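Local coordinates for glyoxylate-induced Protein (Pseudomonas aeruginosa, PDB 1SQ4) that has no established function but is built from two cupin domains and may act as a ureidoglycine aminohydrolase, at residues S69-E74 against F138-K143; R226-W231 against F245-C250; T179-M184 against H192-N197; T104-V109 against F119-A124. All blocks are in the same frame, centred on the assembly; numbering follows the deposited sequence.

Interaction 1: residues S69-E74 against F138-K143; sequences SQYIVE and FHWIRK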
# COMPACT_ATOMS: atom_id res chain seq x y z
N SER A 69 9.61 2.88 30.95
CA SER A 69 10.60 1.85 30.71
C SER A 69 10.06 0.64 31.46
O SER A 69 9.58 0.75 32.60
CB SER A 69 11.97 2.29 31.23
OG SER A 69 12.34 1.61 32.41
N GLN A 70 10.08 -0.51 30.82
CA GLN A 70 9.58 -1.73 31.43
C GLN A 70 10.62 -2.83 31.29
O GLN A 70 11.22 -2.99 30.23
CB GLN A 70 8.28 -2.14 30.75
CG GLN A 70 7.75 -3.50 31.14
CD GLN A 70 6.49 -3.87 30.37
OE1 GLN A 70 6.20 -3.32 29.30
NE2 GLN A 70 5.73 -4.83 30.91
N TYR A 71 10.86 -3.57 32.36
CA TYR A 71 11.81 -4.67 32.29
C TYR A 71 11.14 -5.91 32.87
O TYR A 71 10.23 -5.81 33.70
CB TYR A 71 13.07 -4.40 33.11
CG TYR A 71 13.71 -3.05 32.98
CD1 TYR A 71 13.75 -2.37 31.77
CD2 TYR A 71 14.38 -2.49 34.07
CE1 TYR A 71 14.45 -1.18 31.63
CE2 TYR A 71 15.08 -1.30 33.94
CZ TYR A 71 15.12 -0.65 32.71
OH TYR A 71 15.85 0.49 32.56
N ILE A 72 11.58 -7.09 32.44
CA ILE A 72 11.05 -8.32 32.99
C ILE A 72 12.28 -9.02 33.52
O ILE A 72 13.05 -9.66 32.78
CB ILE A 72 10.30 -9.17 31.92
CG1 ILE A 72 9.05 -8.44 31.44
CG2 ILE A 72 9.84 -10.49 32.53
CD1 ILE A 72 8.22 -9.20 30.41
N VAL A 73 12.48 -8.87 34.83
CA VAL A 73 13.64 -9.41 35.52
C VAL A 73 13.54 -10.81 36.07
O VAL A 73 12.58 -11.18 36.71
CB VAL A 73 14.04 -8.47 36.66
CG1 VAL A 73 15.26 -9.01 37.37
CG2 VAL A 73 14.31 -7.09 36.10
N GLU A 74 14.58 -11.59 35.82
CA GLU A 74 14.64 -12.96 36.28
C GLU A 74 15.81 -13.06 37.26
O GLU A 74 16.98 -12.85 36.89
CB GLU A 74 14.86 -13.90 35.09
CG GLU A 74 15.18 -15.35 35.45
CD GLU A 74 15.53 -16.21 34.24
OE1 GLU A 74 16.16 -17.27 34.42
OE2 GLU A 74 15.18 -15.85 33.10
N PHE A 138 9.74 -10.85 37.80
CA PHE A 138 8.85 -9.71 38.01
C PHE A 138 9.01 -8.63 36.95
O PHE A 138 10.00 -8.59 36.23
CB PHE A 138 9.08 -9.08 39.39
CG PHE A 138 10.47 -8.51 39.57
CD1 PHE A 138 11.55 -9.33 39.84
CD2 PHE A 138 10.67 -7.13 39.56
CE1 PHE A 138 12.80 -8.80 40.08
CE2 PHE A 138 11.92 -6.58 39.80
CZ PHE A 138 12.98 -7.42 40.07
N HIS A 139 8.01 -7.75 36.89
CA HIS A 139 8.00 -6.64 35.96
C HIS A 139 8.45 -5.40 36.71
O HIS A 139 8.06 -5.19 37.85
CB HIS A 139 6.60 -6.41 35.38
CG HIS A 139 6.21 -7.39 34.33
ND1 HIS A 139 5.84 -7.01 33.06
CD2 HIS A 139 6.10 -8.74 34.36
CE1 HIS A 139 5.53 -8.08 32.35
NE2 HIS A 139 5.68 -9.15 33.12
N TRP A 140 9.25 -4.57 36.06
CA TRP A 140 9.74 -3.35 36.67
C TRP A 140 9.45 -2.18 35.73
O TRP A 140 10.08 -2.02 34.69
CB TRP A 140 11.24 -3.49 36.94
CG TRP A 140 11.91 -2.34 37.67
CD1 TRP A 140 11.32 -1.25 38.21
CD2 TRP A 140 13.33 -2.16 37.85
NE1 TRP A 140 12.27 -0.38 38.70
CE2 TRP A 140 13.52 -0.92 38.49
CE3 TRP A 140 14.46 -2.93 37.52
CZ2 TRP A 140 14.78 -0.42 38.82
CZ3 TRP A 140 15.72 -2.43 37.85
CH2 TRP A 140 15.86 -1.19 38.48
N ILE A 141 8.47 -1.38 36.10
CA ILE A 141 8.08 -0.24 35.30
C ILE A 141 8.64 1.06 35.88
O ILE A 141 8.38 1.39 37.04
CB ILE A 141 6.55 -0.20 35.22
CG1 ILE A 141 6.04 -1.52 34.66
CG2 ILE A 141 6.11 0.94 34.34
CD1 ILE A 141 4.56 -1.72 34.79
N ARG A 142 9.40 1.79 35.06
CA ARG A 142 10.02 3.04 35.51
C ARG A 142 9.56 4.29 34.80
O ARG A 142 9.16 4.25 33.63
CB ARG A 142 11.55 2.95 35.38
CG ARG A 142 12.19 1.91 36.29
CD ARG A 142 13.64 1.60 35.92
NE ARG A 142 14.61 2.62 36.32
CZ ARG A 142 15.14 3.52 35.50
NH1 ARG A 142 14.77 3.54 34.22
NH2 ARG A 142 16.04 4.38 35.94
N LYS A 143 9.64 5.41 35.51
CA LYS A 143 9.27 6.71 34.96
C LYS A 143 9.80 7.82 35.83
O LYS A 143 9.88 7.68 37.05
CB LYS A 143 7.75 6.87 34.87
CG LYS A 143 7.29 8.27 34.45
CD LYS A 143 5.80 8.44 34.73
CE LYS A 143 5.20 9.75 34.23
NZ LYS A 143 5.92 10.99 34.61
O HOH W 1 11.90 -0.74 33.71
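Arg-142 N donates to Ser-69 O across 2.7 Å in a nearly straight bond (170° at the hydrogen), and Ile-141 CA adds a C-H...O contact to the same oxygen. Ser-69 N donates back to Arg-142 O. Paired bonds of the same kind join Tyr-71 to Trp-140 and Val-73 to Phe-138, which defines a regular antiparallel register. Gln-70 faces Ile-141 and Ile-72 faces His-139 at the non-hydrogen-bonded positions between them.

On the face bearing these last four residues, Gln-70 NE2 donates a hydrogen bond to His-139 ND1 at 3.1 Å, lying close to both the imidazole and the amide plane. Tyr-263, which binds Gln-70 OE1, helps fix the amide's rotation. Ile-72 CG1 sits over one face of the same imidazole, 3.8 Å from its centroid. These strands belong to the wall of the first cupin barrel, where strand 69-76 runs between 52-57 and 136-144. Here the wall is backed by strand 258-265 of the second cupin, with Leu-261 touching His-139 and Ile-141.

The other face carries three rings, Tyr-71, Trp-140 and Phe-138, with Ser-69, Val-73 and Arg-142 among them. Trp-140 CG is anti to its backbone N (chi1 -176°), and the indole beyond it lies beside Tyr-71 in an offset edge-to-face stack: the tyrosine edge meets the face of the six-membered ring, centroids 5.3 Å apart and planes at 88°. Val-73 CB packs over the Phe-138 ring, 4.0 Å from its centroid. Tyr-71 OH is hydrogen-bonded to His-269 of the second subunit, while Arg-142, whose CD lies above the Trp-140 indole, forms a salt bridge through NH2 with Glu-85.

Interaction 2: residues R226-W231 against F245-C250; sequences RLNQDW and FCPQAC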
# COMPACT_ATOMS: atom_id res chain seq x y z
N ARG A 226 -8.55 -5.30 18.55
CA ARG A 226 -8.60 -4.42 17.40
C ARG A 226 -7.78 -3.17 17.68
O ARG A 226 -8.14 -2.38 18.55
CB ARG A 226 -10.07 -4.07 17.14
CG ARG A 226 -10.31 -3.03 16.07
CD ARG A 226 -10.05 -3.60 14.71
NE ARG A 226 -10.52 -2.73 13.64
CZ ARG A 226 -11.80 -2.51 13.35
NH1 ARG A 226 -12.76 -3.09 14.06
NH2 ARG A 226 -12.12 -1.71 12.34
N LEU A 227 -6.67 -3.00 16.98
CA LEU A 227 -5.83 -1.81 17.16
C LEU A 227 -5.97 -0.98 15.89
O LEU A 227 -5.45 -1.35 14.84
CB LEU A 227 -4.37 -2.20 17.37
CG LEU A 227 -4.09 -3.08 18.59
CD1 LEU A 227 -2.78 -3.84 18.41
CD2 LEU A 227 -4.05 -2.23 19.85
N ASN A 228 -6.71 0.12 15.97
CA ASN A 228 -6.90 0.99 14.83
C ASN A 228 -7.23 0.29 13.51
O ASN A 228 -6.35 0.11 12.68
CB ASN A 228 -5.65 1.86 14.64
CG ASN A 228 -5.75 2.76 13.43
OD1 ASN A 228 -6.75 3.45 13.23
ND2 ASN A 228 -4.71 2.78 12.61
N GLN A 229 -8.47 -0.12 13.30
CA GLN A 229 -8.83 -0.75 12.03
C GLN A 229 -8.15 -2.10 11.75
O GLN A 229 -8.36 -2.69 10.69
CB GLN A 229 -8.51 0.21 10.87
CG GLN A 229 -9.35 1.45 10.87
CD GLN A 229 -10.80 1.14 10.57
OE1 GLN A 229 -11.19 0.96 9.41
NE2 GLN A 229 -11.61 1.04 11.63
N ASP A 230 -7.34 -2.59 12.68
CA ASP A 230 -6.65 -3.86 12.48
C ASP A 230 -6.87 -4.86 13.60
O ASP A 230 -6.50 -4.61 14.75
CB ASP A 230 -5.14 -3.62 12.33
CG ASP A 230 -4.78 -2.98 11.01
OD1 ASP A 230 -3.69 -2.39 10.91
OD2 ASP A 230 -5.57 -3.08 10.06
N TRP A 231 -7.47 -6.00 13.29
CA TRP A 231 -7.68 -7.02 14.30
C TRP A 231 -6.45 -7.92 14.37
O TRP A 231 -5.92 -8.37 13.35
CB TRP A 231 -8.90 -7.88 13.96
CG TRP A 231 -10.23 -7.17 14.06
CD1 TRP A 231 -10.92 -6.59 13.04
CD2 TRP A 231 -11.05 -7.04 15.23
NE1 TRP A 231 -12.13 -6.11 13.50
CE2 TRP A 231 -12.23 -6.37 14.84
CE3 TRP A 231 -10.90 -7.42 16.57
CZ2 TRP A 231 -13.25 -6.07 15.73
CZ3 TRP A 231 -11.92 -7.13 17.46
CH2 TRP A 231 -13.08 -6.46 17.04
N PHE A 245 -4.95 8.20 20.77
CA PHE A 245 -6.21 8.21 20.08
C PHE A 245 -6.39 6.95 19.27
O PHE A 245 -7.39 6.78 18.59
CB PHE A 245 -6.31 9.44 19.19
CG PHE A 245 -6.27 10.72 19.93
CD1 PHE A 245 -7.36 11.13 20.69
CD2 PHE A 245 -5.14 11.52 19.89
CE1 PHE A 245 -7.33 12.34 21.39
CE2 PHE A 245 -5.09 12.73 20.58
CZ PHE A 245 -6.19 13.13 21.34
N CYS A 246 -5.41 6.05 19.35
CA CYS A 246 -5.50 4.79 18.63
C CYS A 246 -6.74 4.01 19.09
O CYS A 246 -6.85 3.66 20.26
CB CYS A 246 -4.25 3.95 18.88
SG CYS A 246 -4.28 2.36 18.02
N PRO A 247 -7.69 3.74 18.18
CA PRO A 247 -8.89 3.00 18.59
C PRO A 247 -8.56 1.62 19.17
O PRO A 247 -7.62 0.96 18.74
CB PRO A 247 -9.68 2.91 17.29
CG PRO A 247 -9.26 4.14 16.55
CD PRO A 247 -7.78 4.16 16.78
N GLN A 248 -9.34 1.21 20.16
CA GLN A 248 -9.14 -0.08 20.81
C GLN A 248 -10.43 -0.84 21.01
O GLN A 248 -11.33 -0.39 21.72
CB GLN A 248 -8.50 0.12 22.18
CG GLN A 248 -7.29 1.02 22.19
CD GLN A 248 -6.68 1.09 23.57
OE1 GLN A 248 -6.31 0.07 24.13
NE2 GLN A 248 -6.57 2.29 24.13
N ALA A 249 -10.53 -2.01 20.39
CA ALA A 249 -11.71 -2.85 20.52
C ALA A 249 -11.22 -4.22 20.90
O ALA A 249 -10.16 -4.66 20.46
CB ALA A 249 -12.45 -2.91 19.20
N CYS A 250 -11.99 -4.91 21.72
CA CYS A 250 -11.55 -6.21 22.14
C CYS A 250 -12.58 -7.29 21.89
O CYS A 250 -13.78 -7.05 21.96
CB CYS A 250 -11.19 -6.17 23.62
SG CYS A 250 -10.55 -7.74 24.20
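With chi1 at 173°, Arg-226 CG lies anti to the backbone N and, next to the closer contact of Arg-226 CB with Ala-249 CB at 3.4 Å, comes 3.8 Å from that same methyl; the bend at the next torsion (chi2 72°) then carries CD over one face of the Trp-231 indole, 3.3 Å above its plane and offset toward the rim. Trp-231 closes the group by bringing CH2 to within 4.2 Å of Ala-249 CB.

The backbone pairing sets Arg-226 beside Ala-249 as an antiparallel hydrogen-bonded pair: Arg-226 N donates to Ala-249 O at 166°, and Ala-249 N returns a bond to Arg-226 O. Beyond the ladder, Asn-228 N still donates to Pro-247 O at 3.0 Å. Asn-228 also begins the two-residue loop of a beta hairpin, closed by reciprocal bonds between Leu-227 and Asp-230. At this end, Asn-228 CB lies 3.7 Å from Cys-246 SG, and its OD1 comes 3.8 Å from Pro-247 CD, the two side chains running side by side.

Within the second cupin, strand 248-251 is flanked by 203-204 and 222-227, with 230-235 beyond the hairpin. Leu-227 and Gln-248 turn to the other face, meeting Met-240 and Leu-242 of strand 239-244. Thr-21 and Ala-24 of the third subunit pack against Arg-226 and Pro-247 respectively, and Trp-231, on the outermost strand 230-235 of this sheet, packs on Trp-231 of the fourth subunit.

Interaction 3: residues T179-M184 against H192-N197; sequences TRFVDM and HVNIVN. With SCN (thiocyanate ion), chain D.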
# COMPACT_ATOMS: atom_id res chain seq x y z
N THR A 179 -8.70 -3.39 37.71
CA THR A 179 -8.22 -3.41 39.07
C THR A 179 -7.20 -2.29 39.22
O THR A 179 -6.21 -2.25 38.50
CB THR A 179 -7.57 -4.75 39.42
OG1 THR A 179 -6.20 -4.52 39.79
CG2 THR A 179 -7.64 -5.69 38.24
N ARG A 180 -7.46 -1.38 40.16
CA ARG A 180 -6.60 -0.23 40.39
C ARG A 180 -5.91 -0.30 41.74
O ARG A 180 -6.40 -0.93 42.67
CB ARG A 180 -7.43 1.05 40.29
CG ARG A 180 -8.10 1.19 38.95
CD ARG A 180 -9.11 2.32 38.94
NE ARG A 180 -9.72 2.45 37.62
CZ ARG A 180 -10.82 3.14 37.36
NH1 ARG A 180 -11.45 3.77 38.35
NH2 ARG A 180 -11.30 3.19 36.13
N PHE A 181 -4.77 0.37 41.85
CA PHE A 181 -4.00 0.35 43.08
C PHE A 181 -3.85 1.73 43.69
O PHE A 181 -3.18 1.91 44.71
CB PHE A 181 -2.62 -0.22 42.79
CG PHE A 181 -2.66 -1.55 42.11
CD1 PHE A 181 -2.48 -2.72 42.84
CD2 PHE A 181 -2.91 -1.63 40.74
CE1 PHE A 181 -2.56 -3.96 42.22
CE2 PHE A 181 -2.99 -2.87 40.12
CZ PHE A 181 -2.82 -4.04 40.86
N VAL A 182 -4.50 2.70 43.06
CA VAL A 182 -4.44 4.07 43.53
C VAL A 182 -5.75 4.78 43.30
O VAL A 182 -6.43 4.55 42.30
CB VAL A 182 -3.33 4.84 42.80
CG1 VAL A 182 -3.53 6.33 42.95
CG2 VAL A 182 -1.98 4.44 43.37
N ASP A 183 -6.11 5.65 44.24
CA ASP A 183 -7.35 6.39 44.13
C ASP A 183 -7.25 7.38 42.97
O ASP A 183 -6.33 8.19 42.92
CB ASP A 183 -7.62 7.14 45.42
CG ASP A 183 -9.05 7.55 45.54
OD1 ASP A 183 -9.56 8.20 44.60
OD2 ASP A 183 -9.68 7.23 46.57
N MSE A 184 -8.21 7.30 42.06
CA MSE A 184 -8.26 8.17 40.89
C MSE A 184 -8.17 9.63 41.24
O MSE A 184 -7.88 10.46 40.39
CB MSE A 184 -9.55 7.94 40.13
CG MSE A 184 -9.72 6.53 39.61
SE MSE A 184 -8.64 6.17 38.04
CE MSE A 184 -7.20 5.16 38.88
N HIS A 192 -0.39 5.46 36.58
CA HIS A 192 -1.18 4.36 37.06
C HIS A 192 -0.71 3.10 36.35
O HIS A 192 -0.38 3.13 35.16
CB HIS A 192 -2.67 4.58 36.76
CG HIS A 192 -3.30 5.69 37.55
ND1 HIS A 192 -4.46 6.32 37.13
CD2 HIS A 192 -2.99 6.25 38.74
CE1 HIS A 192 -4.83 7.21 38.04
NE2 HIS A 192 -3.96 7.19 39.03
N VAL A 193 -0.66 2.01 37.09
CA VAL A 193 -0.28 0.71 36.54
C VAL A 193 -1.40 -0.19 37.06
O VAL A 193 -1.39 -0.59 38.23
CB VAL A 193 1.08 0.23 37.10
CG1 VAL A 193 1.48 -1.09 36.45
CG2 VAL A 193 2.16 1.26 36.84
N ASN A 194 -2.38 -0.47 36.21
CA ASN A 194 -3.51 -1.32 36.61
C ASN A 194 -3.53 -2.59 35.76
O ASN A 194 -2.62 -2.83 34.98
CB ASN A 194 -4.85 -0.61 36.40
CG ASN A 194 -4.83 0.84 36.85
OD1 ASN A 194 -4.51 1.14 38.01
ND2 ASN A 194 -5.18 1.75 35.95
N ILE A 195 -4.56 -3.40 35.95
CA ILE A 195 -4.74 -4.62 35.19
C ILE A 195 -6.16 -4.59 34.66
O ILE A 195 -7.12 -4.48 35.42
CB ILE A 195 -4.57 -5.87 36.04
CG1 ILE A 195 -3.22 -5.82 36.76
CG2 ILE A 195 -4.64 -7.12 35.14
CD1 ILE A 195 -2.96 -7.03 37.62
N VAL A 196 -6.30 -4.67 33.34
CA VAL A 196 -7.61 -4.66 32.71
C VAL A 196 -8.08 -6.11 32.60
O VAL A 196 -7.36 -6.96 32.09
CB VAL A 196 -7.52 -4.01 31.33
CG1 VAL A 196 -8.91 -3.88 30.72
CG2 VAL A 196 -6.85 -2.67 31.45
N ASN A 197 -9.28 -6.38 33.09
CA ASN A 197 -9.85 -7.72 33.06
C ASN A 197 -11.03 -7.87 32.11
O ASN A 197 -12.01 -7.14 32.21
CB ASN A 197 -10.32 -8.11 34.45
CG ASN A 197 -9.38 -7.68 35.52
OD1 ASN A 197 -8.20 -8.04 35.52
ND2 ASN A 197 -9.88 -6.89 36.46
S SCN D . -7.11 1.29 33.04
C SCN D . -8.46 2.19 33.52
N SCN D . -9.38 2.78 33.84
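Thr-179 and Ile-195 form one antiparallel hydrogen-bonded pair, with Thr-179 N to Ile-195 O at 3.0 Å and Ile-195 N to Thr-179 O at 3.2 Å, after which segment 179-184 leaves the sheet as a loop. The pair lies in the sheet of the second cupin, where strand 191-198 runs between 176-179 and 258-265; the loop folds back over its start.

Phe-181 turns its ring edge toward the strand: Asn-194 CA lies near the ring plane, 3.9 Å from CE2, and CZ approaches Ile-195 CD1. Tyr-117 stacks on this ring and also hydrogen-bonds Val-193 O through its hydroxyl, so one residue of the first cupin holds both sides of the contact. Farther along, Met-184, present as selenomethionine, is bent at chi2 (-76°) and chi3, and its CE comes over one face of the His-192 imidazole. Its SE also lies 3.6 Å above the guanidinium plane of Arg-180.

Arg-180 extends from CG to NE, its CG 3.7 Å from Asn-194 OD1. At its end a thiocyanate ion, probably from the crystallisation liquor, is bound: Arg-180 NH2 donates to the thiocyanate N at 3.0 Å (147° at the hydrogen), and Asn-194 ND2 lies 3.5 Å from its sulfur.

Interaction 4: residues T104-V109 against F119-A124; sequences TLQGQV and FIPPGA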
# COMPACT_ATOMS: atom_id res chain seq x y z
N THR A 104 12.71 -4.84 50.37
CA THR A 104 12.90 -4.07 51.58
C THR A 104 12.62 -2.64 51.15
O THR A 104 13.44 -1.99 50.50
CB THR A 104 14.34 -4.21 52.10
OG1 THR A 104 14.59 -5.58 52.43
CG2 THR A 104 14.55 -3.37 53.33
N LEU A 105 11.43 -2.16 51.49
CA LEU A 105 11.02 -0.82 51.10
C LEU A 105 10.64 -0.00 52.31
O LEU A 105 9.79 -0.41 53.11
CB LEU A 105 9.85 -0.91 50.13
CG LEU A 105 9.36 0.41 49.54
CD1 LEU A 105 10.47 1.02 48.73
CD2 LEU A 105 8.13 0.19 48.67
N GLN A 106 11.26 1.17 52.45
CA GLN A 106 10.96 2.05 53.57
C GLN A 106 11.12 1.31 54.89
O GLN A 106 10.21 1.27 55.71
CB GLN A 106 9.52 2.56 53.46
CG GLN A 106 9.42 4.07 53.32
CD GLN A 106 10.07 4.57 52.04
OE1 GLN A 106 11.22 4.22 51.71
NE2 GLN A 106 9.35 5.42 51.31
N GLY A 107 12.30 0.73 55.07
CA GLY A 107 12.59 0.00 56.29
C GLY A 107 11.52 -1.02 56.65
O GLY A 107 11.21 -1.20 57.83
N GLN A 108 10.97 -1.67 55.64
CA GLN A 108 9.94 -2.69 55.83
C GLN A 108 10.17 -3.81 54.82
O GLN A 108 10.14 -3.57 53.62
CB GLN A 108 8.56 -2.09 55.61
CG GLN A 108 7.42 -3.08 55.81
CD GLN A 108 6.88 -3.09 57.23
OE1 GLN A 108 7.64 -2.98 58.19
NE2 GLN A 108 5.57 -3.23 57.37
N VAL A 109 10.41 -5.02 55.31
CA VAL A 109 10.64 -6.17 54.42
C VAL A 109 9.33 -6.83 54.02
O VAL A 109 8.51 -7.17 54.87
CB VAL A 109 11.55 -7.22 55.11
CG1 VAL A 109 11.91 -8.33 54.14
CG2 VAL A 109 12.81 -6.55 55.62
N PHE A 119 4.75 -0.26 44.88
CA PHE A 119 4.98 1.07 44.34
C PHE A 119 6.11 1.73 45.12
O PHE A 119 6.06 1.87 46.34
CB PHE A 119 3.73 1.94 44.43
CG PHE A 119 3.96 3.37 43.99
CD1 PHE A 119 4.12 4.38 44.94
CD2 PHE A 119 4.09 3.69 42.64
CE1 PHE A 119 4.42 5.67 44.54
CE2 PHE A 119 4.39 4.98 42.24
CZ PHE A 119 4.56 5.98 43.20
N ILE A 120 7.14 2.13 44.39
CA ILE A 120 8.30 2.74 45.00
C ILE A 120 8.34 4.17 44.55
O ILE A 120 8.37 4.44 43.36
CB ILE A 120 9.55 2.02 44.53
CG1 ILE A 120 9.40 0.53 44.80
CG2 ILE A 120 10.77 2.56 45.21
CD1 ILE A 120 10.58 -0.27 44.33
N PRO A 121 8.28 5.12 45.49
CA PRO A 121 8.32 6.56 45.18
C PRO A 121 9.72 7.01 44.78
O PRO A 121 10.71 6.41 45.18
CB PRO A 121 7.81 7.21 46.46
CG PRO A 121 8.20 6.24 47.52
CD PRO A 121 7.85 4.91 46.89
N PRO A 122 9.81 8.10 44.01
CA PRO A 122 11.10 8.62 43.56
C PRO A 122 12.11 8.89 44.67
O PRO A 122 11.77 9.48 45.69
CB PRO A 122 10.71 9.88 42.80
CG PRO A 122 9.51 10.35 43.53
CD PRO A 122 8.74 9.08 43.79
N GLY A 123 13.34 8.42 44.44
CA GLY A 123 14.40 8.59 45.41
C GLY A 123 14.26 7.68 46.63
O GLY A 123 15.08 7.72 47.53
N ALA A 124 13.22 6.86 46.66
CA ALA A 124 13.03 5.98 47.80
C ALA A 124 14.06 4.86 47.88
O ALA A 124 14.37 4.22 46.87
CB ALA A 124 11.62 5.40 47.79
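A two-residue beta-hairpin loop and a type II beta turn face each other in the first cupin domain. The hairpin joins strands 101-105 and 109-112: Leu-105 N bonds to Gln-108 O, and a weak return bond runs from Gln-108 N to Leu-105 O, enclosing Gln-106 and Gly-107. The turn, from Pro-121 to Ala-124, follows strand 116-120 and is closed by Ala-124 N to Pro-121 O at 2.9 Å, with Gly-123 at its third position taking a positive phi (74°).

No hydrogen bond passes between the two segments, and their nearest CA atoms stay more than 7 Å apart; the contact is carried mainly by side chains, with one methyl reaching a backbone carbonyl. Leu-105 CG is anti to the backbone N (chi1 -176°), and both methyls beyond it reach the strand end. CD1 meets Ile-120 CG2 at 3.9 Å, while CD2 approaches Phe-119 O at 3.5 Å. Each methyl is also 4.1 Å from Ile-120 CG1, which thus lies equally near both prongs of the leucine. Gln-106 is bent at chi2 (64°) and brings its amide to the turn: NE2 lies 4.0 Å from Pro-121 CG, and OE1 4.1 Å from Ala-124 CB. These are van der Waals contacts of a polar group with aliphatic carbons.

Leu-105 and Ile-120 both touch Tyr-126, and Ala-156, in a loop, touches Leu-105 and Pro-121. Strand 101-105 belongs to the four-stranded sheet with 126-129, strand 116-120 to the six-stranded sheet, where Ile-120 is backbone-bonded to Ala-92 of 90-98; the contact joins the two.

In the fold
From the N terminus, interaction 1 opens first and closes a long loop of the first cupin domain by pairing strand 69-76 with strand 136-144. Interaction 4 is nested near the middle of that loop, centres about 16 Å apart; both reach the same six-stranded sheet. Interaction 3 follows in series, closing a short loop onto strand 191-198, and interaction 2 closes the loop holding most of strand 230-235 and strand 239-244; none of the contacts cross. Interactions 1 and 3 touch directly, Ile-141 CD1 lying 3.6 Å from Val-193 CG1, which packs one cupin against the other. Interactions 2 and 4, centres about 37 Å apart, lie on opposite sides of the chain's centre.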